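Exo beta-1,2-glucooligosaccharide sophorohydrolase (non-reducing end) (Parabacteroides distasonis ATCC 8503, PDB 5Z06) hydrolyses linear beta-1,2-glucan and beta-1,2-glucooligosaccharides of four or more glucose units, releasing sophorose from the non-reducing end. Local coordinates at residues 25-29 / 30-34; 164-167 / 168-172; 556-559 / 560-564; 621-624 / 625-629. One frame throughout, in Å; residues are numbered along the deposited sequence.

Contact 1. Residues 25-29 / 30-34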
loop_
_atom_site.group_PDB
_atom_site.type_symbol
_atom_site.label_atom_id
_atom_site.label_comp_id
_atom_site.label_asym_id
_atom_site.label_seq_id
_atom_site.Cartn_x
_atom_site.Cartn_y
_atom_site.Cartn_z
ATOM N N ALA A 25 -19.118 3.677 -18.106
ATOM C CA ALA A 25 -20.133 4.476 -18.758
ATOM C C ALA A 25 -20.132 4.087 -20.220
ATOM O O ALA A 25 -19.093 4.070 -20.873
ATOM C CB ALA A 25 -19.882 5.954 -18.564
ATOM N N LYS A 26 -21.294 3.698 -20.706
ATOM C CA LYS A 26 -21.414 3.221 -22.060
ATOM C C LYS A 26 -22.789 3.559 -22.537
ATOM O O LYS A 26 -23.671 3.871 -21.744
ATOM C CB LYS A 26 -21.145 1.718 -22.164
ATOM C CG LYS A 26 -21.955 0.851 -21.222
ATOM C CD LYS A 26 -21.433 -0.590 -21.137
ATOM C CE LYS A 26 -21.936 -1.488 -22.256
ATOM N NZ LYS A 26 -22.418 -2.798 -21.735
ATOM N N TYR A 27 -22.962 3.516 -23.845
ATOM C CA TYR A 27 -24.200 3.963 -24.449
ATOM C C TYR A 27 -24.378 3.343 -25.804
ATOM O O TYR A 27 -23.425 2.878 -26.442
ATOM C CB TYR A 27 -24.229 5.508 -24.568
ATOM C CG TYR A 27 -23.105 6.007 -25.418
ATOM C CD1 TYR A 27 -23.261 6.157 -26.802
ATOM C CD2 TYR A 27 -21.852 6.248 -24.860
ATOM C CE1 TYR A 27 -22.201 6.558 -27.600
ATOM C CE2 TYR A 27 -20.794 6.665 -25.645
ATOM C CZ TYR A 27 -20.969 6.815 -27.012
ATOM O OH TYR A 27 -19.918 7.215 -27.787
ATOM N N THR A 28 -25.627 3.370 -26.225
ATOM C CA THR A 28 -26.042 2.993 -27.556
ATOM C C THR A 28 -26.685 4.250 -28.108
ATOM O O THR A 28 -27.691 4.745 -27.570
ATOM C CB THR A 28 -27.083 1.885 -27.516
ATOM O OG1 THR A 28 -26.594 0.825 -26.704
ATOM C CG2 THR A 28 -27.404 1.369 -28.927
ATOM N N SER A 29 -26.070 4.788 -29.147
ATOM C CA SER A 29 -26.628 5.920 -29.868
ATOM C C SER A 29 -28.079 5.568 -30.303
ATOM O O SER A 29 -28.323 4.426 -30.679
ATOM C CB SER A 29 -25.717 6.215 -31.059
ATOM O OG SER A 29 -26.333 7.107 -31.941
ATOM N N PRO A 30 -29.033 6.499 -30.275
ATOM C CA PRO A 30 -28.815 7.945 -30.169
ATOM C C PRO A 30 -28.665 8.496 -28.772
ATOM O O PRO A 30 -28.610 9.706 -28.620
ATOM C CB PRO A 30 -30.093 8.528 -30.808
ATOM C CG PRO A 30 -31.117 7.471 -30.537
ATOM C CD PRO A 30 -30.365 6.211 -30.838
ATOM N N SER A 31 -28.641 7.637 -27.767
ATOM C CA SER A 31 -28.318 8.076 -26.420
ATOM C C SER A 31 -26.813 8.314 -26.286
ATOM O O SER A 31 -26.008 7.898 -27.123
ATOM C CB SER A 31 -28.809 7.062 -25.376
ATOM O OG SER A 31 -30.197 7.176 -25.216
ATOM N N TRP A 32 -26.448 8.987 -25.213
ATOM C CA TRP A 32 -25.082 9.299 -24.974
ATOM C C TRP A 32 -24.845 9.420 -23.496
ATOM O O TRP A 32 -25.728 9.810 -22.750
ATOM C CB TRP A 32 -24.685 10.582 -25.707
ATOM C CG TRP A 32 -23.255 10.921 -25.515
ATOM C CD1 TRP A 32 -22.164 10.164 -25.885
ATOM C CD2 TRP A 32 -22.737 12.066 -24.844
ATOM N NE1 TRP A 32 -21.000 10.793 -25.498
ATOM C CE2 TRP A 32 -21.324 11.959 -24.857
ATOM C CE3 TRP A 32 -23.321 13.184 -24.244
ATOM C CZ2 TRP A 32 -20.506 12.931 -24.303
ATOM C CZ3 TRP A 32 -22.489 14.154 -23.685
ATOM C CH2 TRP A 32 -21.104 14.022 -23.735
ATOM N N ILE A 33 -23.661 9.001 -23.076
ATOM C CA ILE A 33 -23.146 9.356 -21.771
ATOM C C ILE A 33 -21.673 9.722 -21.901
ATOM O O ILE A 33 -20.897 9.047 -22.593
ATOM C CB ILE A 33 -23.375 8.259 -20.701
ATOM C CG1 ILE A 33 -22.820 8.722 -19.363
ATOM C CG2 ILE A 33 -22.767 6.912 -21.119
ATOM C CD1 ILE A 33 -23.391 7.977 -18.180
ATOM N N LYS A 34 -21.302 10.802 -21.222
ATOM C CA LYS A 34 -19.971 11.318 -21.312
ATOM C C LYS A 34 -19.071 10.348 -20.591
ATOM O O LYS A 34 -19.383 9.926 -19.476
ATOM C CB LYS A 34 -19.881 12.708 -20.674
ATOM C CG LYS A 34 -18.548 13.388 -20.904
ATOM C CD LYS A 34 -18.504 14.726 -20.195
ATOM C CE LYS A 34 -17.118 15.299 -20.108
ATOM N NZ LYS A 34 -17.103 16.591 -19.354
#
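Tyr27 and Trp32 form a T-shaped aromatic pair across a tight local turn that carries the chain from strand 23-28 into the short strand 32-33 of the N-terminal, beta-rich part of the enzyme. The indole presents the edge of its five-membered ring, with CD1 of Trp32 above the centre of the phenol face and 3.7 Å from CZ of Tyr27. The two planes are inclined at 70°. With CG of Tyr27 between its own N and carbonyl carbon (chi1 60°), the ring leans over the returning chain, where CD1 of Tyr27 comes within 3.3 Å of O of Ser31.

The reversal itself is a type VIa beta turn, the class built on a cis proline: the Ser29-Pro30 peptide is cis, and N of Ser31 gives a weak, bent hydrogen bond to O of Thr28 (3.1 Å, 133° at the hydrogen). The strands joined here belong to two different antiparallel sheets. Lys26 and Thr28 share backbone bonds with Tyr67 and Asp65, whereas Trp32 pairs with Val59 of strand 53-59. Ile33 packs between the two sheets, its CG2 4.0 Å from CB of Ala25 and 3.9 Å from CD2 of Tyr27, and its side chain also touches Trp66 and Leu56. At the turn, OG of Ser31 is hydrogen-bonded to the backbone N of Ala61.

Contact 2. Residues 164-167 / 168-172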
loop_
_atom_site.group_PDB
_atom_site.type_symbol
_atom_site.label_atom_id
_atom_site.label_comp_id
_atom_site.label_asym_id
_atom_site.label_seq_id
_atom_site.Cartn_x
_atom_site.Cartn_y
_atom_site.Cartn_z
ATOM N N THR A 164 -36.622 9.020 -18.105
ATOM C CA THR A 164 -37.377 9.359 -19.298
ATOM C C THR A 164 -36.403 9.632 -20.428
ATOM O O THR A 164 -35.521 10.470 -20.302
ATOM C CB THR A 164 -38.234 10.627 -19.087
ATOM O OG1 THR A 164 -38.974 10.514 -17.868
ATOM C CG2 THR A 164 -39.191 10.832 -20.242
ATOM N N ALA A 165 -36.572 8.914 -21.531
ATOM C CA ALA A 165 -35.859 9.215 -22.756
ATOM C C ALA A 165 -36.457 10.456 -23.445
ATOM O O ALA A 165 -37.090 10.362 -24.489
ATOM C CB ALA A 165 -35.869 8.008 -23.679
ATOM N N ASP A 166 -36.209 11.621 -22.859
ATOM C CA ASP A 166 -36.674 12.906 -23.418
ATOM C C ASP A 166 -35.687 13.532 -24.420
ATOM O O ASP A 166 -35.931 14.613 -24.917
ATOM C CB ASP A 166 -36.950 13.896 -22.287
ATOM C CG ASP A 166 -35.696 14.259 -21.493
ATOM O OD1 ASP A 166 -34.585 13.853 -21.898
ATOM O OD2 ASP A 166 -35.814 14.964 -20.481
ATOM N N GLY A 167 -34.527 12.898 -24.633
ATOM C CA GLY A 167 -33.548 13.348 -25.630
ATOM C C GLY A 167 -32.719 14.576 -25.292
ATOM O O GLY A 167 -31.966 15.062 -26.151
ATOM N N ASN A 168 -32.841 15.089 -24.066
ATOM C CA ASN A 168 -32.068 16.257 -23.647
ATOM C C ASN A 168 -30.787 15.855 -22.939
ATOM O O ASN A 168 -30.696 14.787 -22.323
ATOM C CB ASN A 168 -32.870 17.162 -22.709
ATOM C CG ASN A 168 -34.175 17.630 -23.316
ATOM O OD1 ASN A 168 -34.289 17.817 -24.523
ATOM N ND2 ASN A 168 -35.185 17.767 -22.473
ATOM N N GLU A 169 -29.808 16.744 -23.028
ATOM C CA GLU A 169 -28.553 16.589 -22.333
ATOM C C GLU A 169 -28.708 17.113 -20.931
ATOM O O GLU A 169 -29.151 18.243 -20.740
ATOM C CB GLU A 169 -27.440 17.342 -23.030
ATOM C CG GLU A 169 -26.069 16.968 -22.484
ATOM C CD GLU A 169 -24.960 17.712 -23.165
ATOM O OE1 GLU A 169 -25.049 17.910 -24.394
ATOM O OE2 GLU A 169 -24.009 18.093 -22.471
ATOM N N TYR A 170 -28.347 16.285 -19.958
ATOM C CA TYR A 170 -28.328 16.689 -18.563
ATOM C C TYR A 170 -26.964 16.348 -18.032
ATOM O O TYR A 170 -26.334 15.401 -18.473
ATOM C CB TYR A 170 -29.395 15.954 -17.749
ATOM C CG TYR A 170 -30.784 16.212 -18.234
ATOM C CD1 TYR A 170 -31.394 17.433 -18.013
ATOM C CD2 TYR A 170 -31.490 15.234 -18.935
ATOM C CE1 TYR A 170 -32.672 17.683 -18.471
ATOM C CE2 TYR A 170 -32.772 15.475 -19.396
ATOM C CZ TYR A 170 -33.355 16.700 -19.162
ATOM O OH TYR A 170 -34.626 16.950 -19.605
ATOM N N THR A 171 -26.514 17.152 -17.094
ATOM C CA THR A 171 -25.310 16.887 -16.366
ATOM C C THR A 171 -25.746 16.886 -14.927
ATOM O O THR A 171 -26.259 17.899 -14.426
ATOM C CB THR A 171 -24.263 17.976 -16.571
ATOM O OG1 THR A 171 -23.719 17.849 -17.877
ATOM C CG2 THR A 171 -23.136 17.848 -15.563
ATOM N N ILE A 172 -25.548 15.750 -14.269
ATOM C CA ILE A 172 -25.624 15.720 -12.817
ATOM C C ILE A 172 -24.266 15.277 -12.275
ATOM O O ILE A 172 -23.500 14.587 -12.953
ATOM C CB ILE A 172 -26.805 14.858 -12.303
ATOM C CG1 ILE A 172 -26.573 13.375 -12.569
ATOM C CG2 ILE A 172 -28.108 15.353 -12.949
ATOM C CD1 ILE A 172 -27.684 12.469 -12.095
#
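The hydroxyl of Tyr170 acts at once as donor and acceptor. It gives its proton to OD2 of Asp166 in a very short bond, with OH of Tyr170 only 2.5 Å from that oxygen, and it accepts an N-H from ND2 of Asn168 at 3.0 Å. The second bond is nearly straight, and OH of Tyr170 lies almost in the plane of the Asn168 amide, which fixes how that amide is turned. The carboxylate meets the phenol at the ring edge, its plane 37° from that of the ring.

The other carboxylate oxygen closes an Asx turn: N of Asn168 donates to OD1 of Asp166 at 3.0 Å, with an angle of 172°, approaching from above the carboxylate plane. A chi1 of 64° sets the Asp166 carboxylate between its own N and carbonyl carbon, from where one oxygen reaches N of Asn168 and the other the Tyr170 hydroxyl, while Gly167 takes the positive phi at the corner. With Asp166 cut back to an alanine, the Tyr170 hydroxyl and the Asn168 N-H would probably both lose their acceptor, and the ring would be less firmly tied to the loop. Just before the turn, Ala165 is the centre of an inverse gamma turn.

The whole stretch links strand 155-161 of one antiparallel sheet to strand 169-180 of another. Tyr170 packs on Met97 and Ala101, and backbone bonds pair Gly167 with Ser60 and Tyr170 with Tyr58, so loop and strand run on beside strand 53-59 and the residue just past its end.

Contact 3. Residues 556-559 / 560-564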
loop_
_atom_site.group_PDB
_atom_site.type_symbol
_atom_site.label_atom_id
_atom_site.label_comp_id
_atom_site.label_asym_id
_atom_site.label_seq_id
_atom_site.Cartn_x
_atom_site.Cartn_y
_atom_site.Cartn_z
ATOM N N TYR A 556 26.365 -10.514 -4.869
ATOM C CA TYR A 556 24.958 -10.094 -4.962
ATOM C C TYR A 556 24.706 -8.610 -5.219
ATOM O O TYR A 556 23.752 -8.286 -5.901
ATOM C CB TYR A 556 24.072 -10.707 -3.841
ATOM C CG TYR A 556 23.800 -12.098 -4.259
ATOM C CD1 TYR A 556 22.793 -12.375 -5.163
ATOM C CD2 TYR A 556 24.678 -13.105 -3.929
ATOM C CE1 TYR A 556 22.599 -13.643 -5.653
ATOM C CE2 TYR A 556 24.493 -14.392 -4.401
ATOM C CZ TYR A 556 23.462 -14.657 -5.273
ATOM O OH TYR A 556 23.278 -15.926 -5.749
ATOM N N PHE A 557 25.558 -7.714 -4.755
ATOM C CA PHE A 557 25.384 -6.336 -5.143
ATOM C C PHE A 557 25.481 -6.246 -6.668
ATOM O O PHE A 557 24.680 -5.574 -7.290
ATOM C CB PHE A 557 26.432 -5.405 -4.556
ATOM C CG PHE A 557 26.262 -3.994 -5.017
ATOM C CD1 PHE A 557 25.279 -3.186 -4.440
ATOM C CD2 PHE A 557 26.998 -3.494 -6.086
ATOM C CE1 PHE A 557 25.080 -1.894 -4.892
ATOM C CE2 PHE A 557 26.801 -2.194 -6.538
ATOM C CZ PHE A 557 25.847 -1.395 -5.943
ATOM N N GLU A 558 26.511 -6.872 -7.234
ATOM C CA GLU A 558 26.740 -6.862 -8.672
ATOM C C GLU A 558 25.537 -7.399 -9.423
ATOM O O GLU A 558 25.075 -6.792 -10.389
ATOM C CB GLU A 558 27.965 -7.713 -9.021
ATOM C CG GLU A 558 28.269 -7.847 -10.511
ATOM C CD GLU A 558 29.102 -9.076 -10.799
ATOM O OE1 GLU A 558 30.342 -8.974 -10.733
ATOM O OE2 GLU A 558 28.512 -10.159 -11.078
ATOM N N ASN A 559 25.043 -8.539 -8.973
ATOM C CA ASN A 559 23.950 -9.213 -9.654
ATOM C C ASN A 559 22.598 -8.505 -9.453
ATOM O O ASN A 559 21.829 -8.347 -10.400
ATOM C CB ASN A 559 23.839 -10.658 -9.187
ATOM C CG ASN A 559 23.142 -11.531 -10.214
ATOM O OD1 ASN A 559 23.663 -11.746 -11.314
ATOM N ND2 ASN A 559 21.953 -12.005 -9.882
ATOM N N ASN A 560 22.318 -8.106 -8.209
ATOM C CA ASN A 560 21.117 -7.345 -7.880
ATOM C C ASN A 560 21.092 -6.050 -8.681
ATOM O O ASN A 560 20.072 -5.691 -9.258
ATOM C CB ASN A 560 21.057 -7.009 -6.382
ATOM C CG ASN A 560 20.775 -8.216 -5.519
ATOM O OD1 ASN A 560 20.615 -9.338 -6.014
ATOM N ND2 ASN A 560 20.736 -7.997 -4.212
ATOM N N GLN A 561 22.227 -5.364 -8.723
ATOM C CA GLN A 561 22.311 -4.098 -9.440
ATOM C C GLN A 561 21.965 -4.287 -10.910
ATOM O O GLN A 561 21.284 -3.453 -11.495
ATOM C CB GLN A 561 23.690 -3.483 -9.285
ATOM C CG GLN A 561 23.906 -2.169 -10.021
ATOM C CD GLN A 561 25.329 -1.706 -9.904
ATOM O OE1 GLN A 561 26.249 -2.439 -10.267
ATOM N NE2 GLN A 561 25.526 -0.502 -9.395
ATOM N N LYS A 562 22.432 -5.386 -11.486
ATOM C CA LYS A 562 22.054 -5.741 -12.834
ATOM C C LYS A 562 20.562 -5.881 -12.997
ATOM O O LYS A 562 20.017 -5.419 -14.003
ATOM C CB LYS A 562 22.722 -7.036 -13.268
ATOM C CG LYS A 562 24.143 -6.814 -13.709
ATOM C CD LYS A 562 24.811 -8.137 -13.946
ATOM C CE LYS A 562 26.272 -7.961 -14.267
ATOM N NZ LYS A 562 26.843 -9.319 -14.398
ATOM N N MET A 563 19.910 -6.527 -12.030
ATOM C CA MET A 563 18.462 -6.620 -12.063
ATOM C C MET A 563 17.789 -5.235 -12.079
ATOM O O MET A 563 16.874 -4.998 -12.857
ATOM C CB MET A 563 17.950 -7.480 -10.930
ATOM C CG MET A 563 18.379 -8.929 -11.093
ATOM S SD MET A 563 17.832 -9.936 -9.709
ATOM C CE MET A 563 18.375 -11.548 -10.250
ATOM N N ALA A 564 18.259 -4.323 -11.243
ATOM C CA ALA A 564 17.718 -2.983 -11.229
ATOM C C ALA A 564 17.893 -2.321 -12.583
ATOM O O ALA A 564 16.944 -1.773 -13.135
ATOM C CB ALA A 564 18.359 -2.150 -10.138
HETATM O O HOH W 1 26.136 -4.797 -11.551
HETATM O O HOH W 2 25.905 -10.944 -12.044
HETATM O O HOH W 3 20.654 -11.594 -7.472
#
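The backbone is the first stretch of alpha helix 556-573, where the N-H groups of Asn560, Gln561, Lys562 and Met563 each bond the carbonyl four residues earlier. The helix lies in the glycoamylase-like region, whose clan is that of the six-hairpin glycosidases. Side chains one turn apart meet in the same rhythm. The Gln561 amide lies by the outer end of the Phe557 ring, NE2 of Gln561 being 3.6 Å from CE2 of Phe557 and the planes 60° apart; this NE2 also donates to O of Tyr622.

Glu558 and Lys562 run side by side in a long salt bridge, OE2 of Glu558 to NZ of Lys562 at 3.8 Å. A water bonded to both, and to OD1 of Asn559, joins them, while Lys525 and Asn523 give the two charges further partners. Asn560 places OD1 at the edge of the Tyr556 ring, where it takes a water proton at 2.7 Å; its ND2 reaches the hydroxyl of Tyr622. A leucine in place of Asn560 would probably leave that water and the Tyr622 hydroxyl each short of a partner. The same water accepts a proton from ND2 of Asn559, which also donates to O of Val526 and lies 3.6 Å from CE of Met563.

Contact 4. Residues 621-624 / 625-629; sequences PYTP and DASMK
The N-terminus of helix 624-636 is built around Thr623, at the N-cap position, and the residues of the first turn that touch it. O of Thr623 accepts N of Ser627 at 2.8 Å, the donor nearly along the C=O axis (169°). One residue on, O of Pro624 takes N of Met628 at 2.7 Å, from a donor tilted out of the carbonyl plane.

Although Thr623 stands where many helices carry a side-chain cap, its hydroxyl makes no such bond. With chi1 at 55°, OG1 of Thr623 instead faces OG of Ser627 at 3.3 Å, a weak pairing that competes with the carbonyl of Ser619. OG of Ser627 has a firmer partner in O of Ala616, so the buried serine ties the helix to the end of helix 614-617. Pro624 follows in the first helical position, where the N-H that proline lacks is not needed for the helix's own bonds. CB of Ala626 packs 3.9 Å from CB of Thr623, and Thr623 also touches Trp586. Farther along, Met628 bends away at chi2 and chi3 to reach Leu287 and Leu288 of helix 284-297. Asp625 OD2 and Lys629 NZ make a long salt bridge of 3.9 Å.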
loop_
_atom_site.group_PDB
_atom_site.type_symbol
_atom_site.label_atom_id
_atom_site.label_comp_id
_atom_site.label_asym_id
_atom_site.label_seq_id
_atom_site.Cartn_x
_atom_site.Cartn_y
_atom_site.Cartn_z
ATOM N N PRO A 621 20.494 1.996 -3.530
ATOM C CA PRO A 621 21.926 1.641 -3.376
ATOM C C PRO A 621 22.537 1.036 -4.612
ATOM O O PRO A 621 23.731 1.103 -4.776
ATOM C CB PRO A 621 21.932 0.609 -2.258
ATOM C CG PRO A 621 20.592 0.636 -1.662
ATOM C CD PRO A 621 19.634 1.214 -2.644
ATOM N N TYR A 622 21.697 0.425 -5.445
ATOM C CA TYR A 622 22.116 -0.174 -6.675
ATOM C C TYR A 622 22.232 0.809 -7.820
ATOM O O TYR A 622 23.190 0.778 -8.567
ATOM C CB TYR A 622 21.116 -1.221 -7.081
ATOM C CG TYR A 622 20.873 -2.264 -6.046
ATOM C CD1 TYR A 622 21.861 -3.196 -5.725
ATOM C CD2 TYR A 622 19.652 -2.354 -5.395
ATOM C CE1 TYR A 622 21.634 -4.166 -4.776
ATOM C CE2 TYR A 622 19.412 -3.343 -4.473
ATOM C CZ TYR A 622 20.409 -4.251 -4.163
ATOM O OH TYR A 622 20.179 -5.270 -3.248
ATOM N N THR A 623 21.231 1.669 -7.976
ATOM C CA THR A 623 21.127 2.519 -9.157
ATOM C C THR A 623 20.747 3.910 -8.669
ATOM O O THR A 623 19.634 4.372 -8.902
ATOM C CB THR A 623 20.061 1.958 -10.112
ATOM O OG1 THR A 623 18.817 1.799 -9.403
ATOM C CG2 THR A 623 20.495 0.618 -10.659
ATOM N N PRO A 624 21.676 4.571 -7.962
ATOM C CA PRO A 624 21.284 5.810 -7.288
ATOM C C PRO A 624 20.761 6.892 -8.209
ATOM O O PRO A 624 19.781 7.557 -7.884
ATOM C CB PRO A 624 22.566 6.282 -6.580
ATOM C CG PRO A 624 23.616 5.270 -6.841
ATOM C CD PRO A 624 23.037 4.123 -7.608
ATOM N N ASP A 625 21.413 7.064 -9.348
ATOM C CA ASP A 625 21.030 8.104 -10.262
ATOM C C ASP A 625 19.652 7.772 -10.843
ATOM O O ASP A 625 18.778 8.612 -10.848
ATOM C CB ASP A 625 22.089 8.269 -11.348
ATOM C CG ASP A 625 21.753 9.375 -12.326
ATOM O OD1 ASP A 625 21.461 10.519 -11.895
ATOM O OD2 ASP A 625 21.791 9.082 -13.536
ATOM N N ALA A 626 19.459 6.528 -11.273
ATOM C CA ALA A 626 18.188 6.089 -11.826
ATOM C C ALA A 626 17.069 6.206 -10.769
ATOM O O ALA A 626 15.936 6.647 -11.065
ATOM C CB ALA A 626 18.300 4.649 -12.355
ATOM N N SER A 627 17.395 5.841 -9.537
ATOM C CA SER A 627 16.414 5.916 -8.475
ATOM C C SER A 627 16.137 7.364 -8.111
ATOM O O SER A 627 15.008 7.720 -7.808
ATOM C CB SER A 627 16.853 5.124 -7.245
ATOM O OG SER A 627 16.967 3.737 -7.524
ATOM N N MET A 628 17.151 8.201 -8.149
ATOM C CA MET A 628 16.957 9.615 -7.868
ATOM C C MET A 628 16.097 10.256 -8.959
ATOM O O MET A 628 15.260 11.088 -8.667
ATOM C CB MET A 628 18.291 10.340 -7.749
ATOM C CG MET A 628 18.167 11.735 -7.178
ATOM S SD MET A 628 17.620 11.680 -5.469
ATOM C CE MET A 628 16.175 12.732 -5.543
ATOM N N LYS A 629 16.286 9.836 -10.202
ATOM C CA LYS A 629 15.443 10.333 -11.297
ATOM C C LYS A 629 13.991 9.978 -11.073
ATOM O O LYS A 629 13.121 10.832 -11.209
ATOM C CB LYS A 629 15.904 9.802 -12.644
ATOM C CG LYS A 629 17.194 10.422 -13.147
ATOM C CD LYS A 629 17.499 9.875 -14.535
ATOM C CE LYS A 629 18.962 10.024 -14.915
ATOM N NZ LYS A 629 19.262 11.384 -15.329
#

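How the contacts relate
The four contacts fall into two pairs at well-separated places in the monomer. Contacts 1 and 2, with centres about 11 Å apart and nearest atoms about 4 Å apart, do not touch; each is a connection between the same two antiparallel sheets, and both lie beside strand 53-59. Strand 169-180, which begins in contact 2, also supplies Asp175 to the calcium site. Contacts 3 and 4 sit in the helical glycoamylase-like region, with centres about 13 Å apart, and touch directly: CE1 of Phe557 is 3.3 Å from O of Pro621, and CB of Ala564 is 3.5 Å from CG2 of Thr623. About 51 Å separates the centres of contacts 1 and 3.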